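Local coordinates for protein PA1221 (PDB 4DG9) that belongs to the ANL superfamily of AMP-binding enzymes and carries a phosphopantetheine-attachment domain in the same chain, at residues A[442-447]-A[462-467]; A[110-115]-A[482-487]. One frame throughout, in Å; residues are numbered along the deposited sequence.

Interaction 1. Residues A[442-447]-A[462-467]; sequences PGILDC and CAWTGK
Ile444 and Trp464 meet on one face of a two-stranded antiparallel pairing, their side chains crossing at about a right angle. CG1 of Ile444 lies 3.7 Å from Trp464 CE3, and its CD1 stands above one ring face, offset toward the rim. With CG between backbone N and carbonyl carbon (chi1 60°), the Trp464 indole is turned to where Ile444 can cross it. Further along this face, Cys447 SG approaches Cys462 SG at 3.9 Å, an apolar contact rather than a disulfide; Phe438 of helix 431-439 packs on both cysteines. Thr465 works the other face. Thr465 OG1 accepts the N-H of Asp446 at 3.1 Å, a bent bond (140° at the hydrogen), and also touches CB of Leu445 and CB of Asp446. The Thr465 backbone bonds to both bulge residues: its O takes Leu445 N at 2.9 Å, while its N gives a straighter bond to Asp446 O at 3.0 Å. The Asp446 carboxylate turns away to a salt bridge with Arg439. CD1 of Leu445 rests 3.6 Å from Gly466 CA, and Lys467 N binds Gly443 O at 3.0 Å. Because Leu445 and Asp446 both face Thr465, the open end of the beta hairpin formed by strands 444-452 and 459-466 carries a classic beta bulge.

Interaction 2. Residues A[110-115]-A[482-487]; sequences KQPAAW and WQRPHA
The Trp482 indole is met at its edge, near the ring plane, by the amide of Gln111: NE2 lies 3.9 Å from Trp482 CD1, with amide and ring planes 70° apart. One face of the indole carries CG of its own neighbour Gln483, 3.4 Å above the plane and offset toward the rim. Trp115 approaches obliquely, its side chain crossing that of Trp482 at about a right angle, and the two rings touch through their CZ2 atoms at 4.2 Å. Tyr427 stacks on Trp482 and Phe215 meets it edge-to-face; the Trp482 side chain is about 6 Å from a bound DG9. The contact joins the start of helix 113-123, where Pro112 is the N-cap residue, to the 3-10 turn and loop before strand 487-490, tying the AMP-binding part to the C-terminal part with hairpin 444-452/459-466, consistent with the two-part build of ANL proteins. Gln111 bends at chi2 (-58°), bringing its amide toward Trp482; OE1 accepts from Thr481 N and NE2 donates to Asp108 OD2. CH2 of Trp115 lies 4.3 Å from Gln483 NE2. The extended Arg484 chain carries NH2 to 4.0 Å from Pro112 CD, a plain van der Waals approach, while its NE is hydrogen-bonded to Leu479 O.

How the interactions relate
From the N terminus, the chain first passes residues 110-115, at the start of helix 113-123, and meets them again at 482-487, so interaction 2 closes a loop of 366 intervening residues. Interaction 1 lies wholly within that loop and closes a far shorter one, the 14 residues between 447 and 462, which complete the two hairpin strands and the turn between them. The two centres are 19 Å apart, yet they are linked directly: Cys462 N probably hydrogen-bonds Ala487 O at 2.9 Å, and Pro485 packs on Cys462. Strand 487-490 then runs parallel to 459-466 as the third strand of the sheet, so the segment that reaches helix 113-123 also joins the hairpin's sheet.

Interaction 1. Residues A[442-447]-A[462-467]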
loop_
_atom_site.group_PDB
_atom_site.type_symbol
_atom_site.label_atom_id
_atom_site.label_comp_id
_atom_site.label_asym_id
_atom_site.label_seq_id
_atom_site.Cartn_x
_atom_site.Cartn_y
_atom_site.Cartn_z
ATOM N N PRO A 442 -27.405 -5.872 13.082
ATOM C CA PRO A 442 -28.794 -6.144 13.435
ATOM C C PRO A 442 -29.651 -6.302 12.195
ATOM O O PRO A 442 -29.682 -5.418 11.340
ATOM C CB PRO A 442 -29.209 -4.882 14.188
ATOM C CG PRO A 442 -27.941 -4.294 14.680
ATOM C CD PRO A 442 -26.945 -4.578 13.612
ATOM N N GLY A 443 -30.372 -7.413 12.125
ATOM C CA GLY A 443 -31.313 -7.638 11.052
ATOM C C GLY A 443 -30.665 -8.297 9.863
ATOM O O GLY A 443 -31.307 -8.488 8.833
ATOM N N ILE A 444 -29.388 -8.638 9.998
ATOM C CA ILE A 444 -28.689 -9.334 8.925
ATOM C C ILE A 444 -28.492 -10.798 9.261
ATOM O O ILE A 444 -27.873 -11.145 10.270
ATOM C CB ILE A 444 -27.331 -8.684 8.601
ATOM C CG1 ILE A 444 -27.536 -7.488 7.676
ATOM C CG2 ILE A 444 -26.387 -9.701 7.958
ATOM C CD1 ILE A 444 -26.311 -6.631 7.518
ATOM N N LEU A 445 -29.030 -11.654 8.403
ATOM C CA LEU A 445 -28.956 -13.097 8.608
ATOM C C LEU A 445 -27.611 -13.636 8.143
ATOM O O LEU A 445 -26.816 -14.122 8.949
ATOM C CB LEU A 445 -30.102 -13.790 7.869
ATOM C CG LEU A 445 -31.469 -13.242 8.297
ATOM C CD1 LEU A 445 -32.599 -13.575 7.309
ATOM C CD2 LEU A 445 -31.801 -13.717 9.703
ATOM N N ASP A 446 -27.355 -13.537 6.842
ATOM C CA ASP A 446 -26.105 -14.028 6.278
ATOM C C ASP A 446 -25.385 -12.960 5.460
ATOM O O ASP A 446 -25.986 -11.960 5.056
ATOM C CB ASP A 446 -26.368 -15.258 5.409
ATOM C CG ASP A 446 -25.367 -16.360 5.648
ATOM O OD1 ASP A 446 -24.238 -16.064 6.090
ATOM O OD2 ASP A 446 -25.715 -17.528 5.397
ATOM N N CYS A 447 -24.091 -13.175 5.237
ATOM C CA CYS A 447 -23.305 -12.304 4.370
ATOM C C CYS A 447 -22.203 -13.060 3.621
ATOM O O CYS A 447 -21.487 -13.882 4.202
ATOM C CB CYS A 447 -22.685 -11.168 5.187
ATOM S SG CYS A 447 -21.540 -10.131 4.255
ATOM N N CYS A 462 -20.157 -7.390 -1.785
ATOM C CA CYS A 462 -20.832 -7.877 -0.596
ATOM C C CYS A 462 -22.303 -8.165 -0.867
ATOM O O CYS A 462 -23.069 -7.260 -1.217
ATOM C CB CYS A 462 -20.712 -6.835 0.520
ATOM S SG CYS A 462 -21.839 -7.078 1.902
ATOM N N ALA A 463 -22.703 -9.420 -0.688
ATOM C CA ALA A 463 -24.116 -9.782 -0.813
ATOM C C ALA A 463 -24.660 -10.243 0.533
ATOM O O ALA A 463 -24.089 -11.129 1.159
ATOM C CB ALA A 463 -24.300 -10.866 -1.864
ATOM N N TRP A 464 -25.757 -9.648 0.988
ATOM C CA TRP A 464 -26.282 -9.996 2.304
ATOM C C TRP A 464 -27.760 -10.339 2.266
ATOM O O TRP A 464 -28.481 -9.915 1.372
ATOM C CB TRP A 464 -26.031 -8.860 3.301
ATOM C CG TRP A 464 -26.671 -7.555 2.914
ATOM C CD1 TRP A 464 -26.162 -6.607 2.074
ATOM C CD2 TRP A 464 -27.935 -7.051 3.362
ATOM N NE1 TRP A 464 -27.032 -5.548 1.965
ATOM C CE2 TRP A 464 -28.128 -5.797 2.745
ATOM C CE3 TRP A 464 -28.923 -7.541 4.214
ATOM C CZ2 TRP A 464 -29.265 -5.033 2.956
ATOM C CZ3 TRP A 464 -30.056 -6.775 4.423
ATOM C CH2 TRP A 464 -30.217 -5.537 3.797
ATOM N N THR A 465 -28.210 -11.105 3.252
ATOM C CA THR A 465 -29.626 -11.424 3.378
ATOM C C THR A 465 -30.130 -10.951 4.732
ATOM O O THR A 465 -29.359 -10.829 5.688
ATOM C CB THR A 465 -29.872 -12.931 3.272
ATOM O OG1 THR A 465 -29.268 -13.587 4.393
ATOM C CG2 THR A 465 -29.279 -13.477 1.978
ATOM N N GLY A 466 -31.427 -10.675 4.809
ATOM C CA GLY A 466 -32.028 -10.209 6.042
ATOM C C GLY A 466 -33.196 -9.282 5.775
ATOM O O GLY A 466 -33.756 -9.277 4.681
ATOM N N LYS A 467 -33.560 -8.491 6.778
ATOM C CA LYS A 467 -34.631 -7.514 6.626
ATOM C C LYS A 467 -34.304 -6.513 5.509
ATOM O O LYS A 467 -33.160 -6.089 5.351
ATOM C CB LYS A 467 -34.872 -6.790 7.949
ATOM C CG LYS A 467 -36.330 -6.692 8.343
ATOM C CD LYS A 467 -36.598 -7.404 9.659
ATOM C CE LYS A 467 -37.595 -6.619 10.506
ATOM N NZ LYS A 467 -38.356 -7.483 11.457
#

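Interaction 2. Residues A[110-115]-A[482-487]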
loop_
_atom_site.group_PDB
_atom_site.type_symbol
_atom_site.label_atom_id
_atom_site.label_comp_id
_atom_site.label_asym_id
_atom_site.label_seq_id
_atom_site.Cartn_x
_atom_site.Cartn_y
_atom_site.Cartn_z
ATOM N N LYS A 110 -8.591 10.626 6.400
ATOM C CA LYS A 110 -9.657 10.104 5.559
ATOM C C LYS A 110 -10.430 9.004 6.275
ATOM O O LYS A 110 -11.375 8.457 5.721
ATOM C CB LYS A 110 -9.107 9.558 4.234
ATOM C CG LYS A 110 -8.542 10.616 3.312
ATOM C CD LYS A 110 -8.028 10.008 2.016
ATOM C CE LYS A 110 -7.173 11.021 1.266
ATOM N NZ LYS A 110 -7.755 12.397 1.322
ATOM N N GLN A 111 -10.012 8.657 7.489
ATOM C CA GLN A 111 -10.537 7.456 8.136
ATOM C C GLN A 111 -11.413 7.835 9.311
ATOM O O GLN A 111 -11.308 8.935 9.823
ATOM C CB GLN A 111 -9.412 6.519 8.594
ATOM C CG GLN A 111 -8.433 6.142 7.481
ATOM C CD GLN A 111 -9.109 5.457 6.289
ATOM O OE1 GLN A 111 -10.214 4.919 6.403
ATOM N NE2 GLN A 111 -8.439 5.478 5.138
ATOM N N PRO A 112 -12.332 6.943 9.701
ATOM C CA PRO A 112 -13.239 7.325 10.783
ATOM C C PRO A 112 -12.539 7.470 12.134
ATOM O O PRO A 112 -11.564 6.773 12.450
ATOM C CB PRO A 112 -14.284 6.196 10.798
ATOM C CG PRO A 112 -13.688 5.078 10.040
ATOM C CD PRO A 112 -12.737 5.685 9.051
ATOM N N ALA A 113 -13.075 8.387 12.929
ATOM C CA ALA A 113 -12.491 8.766 14.197
ATOM C C ALA A 113 -12.181 7.570 15.081
ATOM O O ALA A 113 -11.052 7.405 15.533
ATOM C CB ALA A 113 -13.411 9.731 14.921
ATOM N N ALA A 114 -13.179 6.739 15.343
ATOM C CA ALA A 114 -12.959 5.594 16.216
ATOM C C ALA A 114 -11.791 4.737 15.724
ATOM O O ALA A 114 -11.047 4.176 16.525
ATOM C CB ALA A 114 -14.224 4.761 16.346
ATOM N N TRP A 115 -11.623 4.645 14.408
ATOM C CA TRP A 115 -10.571 3.792 13.852
ATOM C C TRP A 115 -9.203 4.355 14.231
ATOM O O TRP A 115 -8.346 3.636 14.772
ATOM C CB TRP A 115 -10.735 3.640 12.330
ATOM C CG TRP A 115 -9.592 2.941 11.663
ATOM C CD1 TRP A 115 -8.528 3.527 11.052
ATOM C CD2 TRP A 115 -9.388 1.525 11.555
ATOM N NE1 TRP A 115 -7.674 2.572 10.574
ATOM C CE2 TRP A 115 -8.177 1.332 10.869
ATOM C CE3 TRP A 115 -10.102 0.405 11.983
ATOM C CZ2 TRP A 115 -7.665 0.064 10.595
ATOM C CZ3 TRP A 115 -9.591 -0.858 11.717
ATOM C CH2 TRP A 115 -8.390 -1.018 11.028
ATOM N N TRP A 482 -10.705 1.636 2.827
ATOM C CA TRP A 482 -10.202 0.530 2.036
ATOM C C TRP A 482 -10.837 -0.811 2.394
ATOM O O TRP A 482 -10.624 -1.804 1.702
ATOM C CB TRP A 482 -8.665 0.467 2.082
ATOM C CG TRP A 482 -8.063 0.604 3.443
ATOM C CD1 TRP A 482 -7.719 1.768 4.085
ATOM C CD2 TRP A 482 -7.700 -0.458 4.322
ATOM N NE1 TRP A 482 -7.181 1.487 5.324
ATOM C CE2 TRP A 482 -7.162 0.127 5.493
ATOM C CE3 TRP A 482 -7.791 -1.847 4.246
ATOM C CZ2 TRP A 482 -6.717 -0.634 6.565
ATOM C CZ3 TRP A 482 -7.342 -2.602 5.320
ATOM C CH2 TRP A 482 -6.812 -1.996 6.459
ATOM N N GLN A 483 -11.602 -0.853 3.478
ATOM C CA GLN A 483 -12.314 -2.090 3.839
ATOM C C GLN A 483 -13.782 -2.121 3.436
ATOM O O GLN A 483 -14.448 -3.107 3.686
ATOM C CB GLN A 483 -12.207 -2.389 5.341
ATOM C CG GLN A 483 -10.796 -2.460 5.834
ATOM C CD GLN A 483 -10.690 -3.090 7.198
ATOM O OE1 GLN A 483 -11.705 -3.318 7.877
ATOM N NE2 GLN A 483 -9.458 -3.387 7.614
ATOM N N ARG A 484 -14.289 -1.034 2.860
ATOM C CA ARG A 484 -15.706 -0.949 2.507
ATOM C C ARG A 484 -15.969 -1.572 1.153
ATOM O O ARG A 484 -15.287 -1.259 0.181
ATOM C CB ARG A 484 -16.172 0.500 2.459
ATOM C CG ARG A 484 -15.703 1.322 3.631
ATOM C CD ARG A 484 -16.379 2.668 3.682
ATOM N NE ARG A 484 -15.974 3.371 4.886
ATOM C CZ ARG A 484 -15.758 4.677 4.944
ATOM N NH1 ARG A 484 -15.922 5.417 3.858
ATOM N NH2 ARG A 484 -15.376 5.239 6.083
ATOM N N PRO A 485 -16.962 -2.461 1.085
ATOM C CA PRO A 485 -17.315 -3.066 -0.200
ATOM C C PRO A 485 -17.721 -2.010 -1.243
ATOM O O PRO A 485 -18.331 -0.977 -0.935
ATOM C CB PRO A 485 -18.499 -3.961 0.155
ATOM C CG PRO A 485 -18.303 -4.276 1.614
ATOM C CD PRO A 485 -17.733 -3.030 2.206
ATOM N N HIS A 486 -17.363 -2.286 -2.489
ATOM C CA HIS A 486 -17.678 -1.413 -3.600
ATOM C C HIS A 486 -19.133 -1.592 -4.029
ATOM O O HIS A 486 -19.729 -0.707 -4.639
ATOM C CB HIS A 486 -16.720 -1.717 -4.741
ATOM C CG HIS A 486 -15.282 -1.635 -4.337
ATOM N ND1 HIS A 486 -14.342 -2.562 -4.730
ATOM C CD2 HIS A 486 -14.626 -0.740 -3.562
ATOM C CE1 HIS A 486 -13.166 -2.238 -4.217
ATOM N NE2 HIS A 486 -13.313 -1.137 -3.504
ATOM N N ALA A 487 -19.696 -2.748 -3.704
ATOM C CA ALA A 487 -21.119 -2.989 -3.887
ATOM C C ALA A 487 -21.691 -3.732 -2.679
ATOM O O ALA A 487 -21.092 -4.686 -2.183
ATOM C CB ALA A 487 -21.379 -3.769 -5.181
#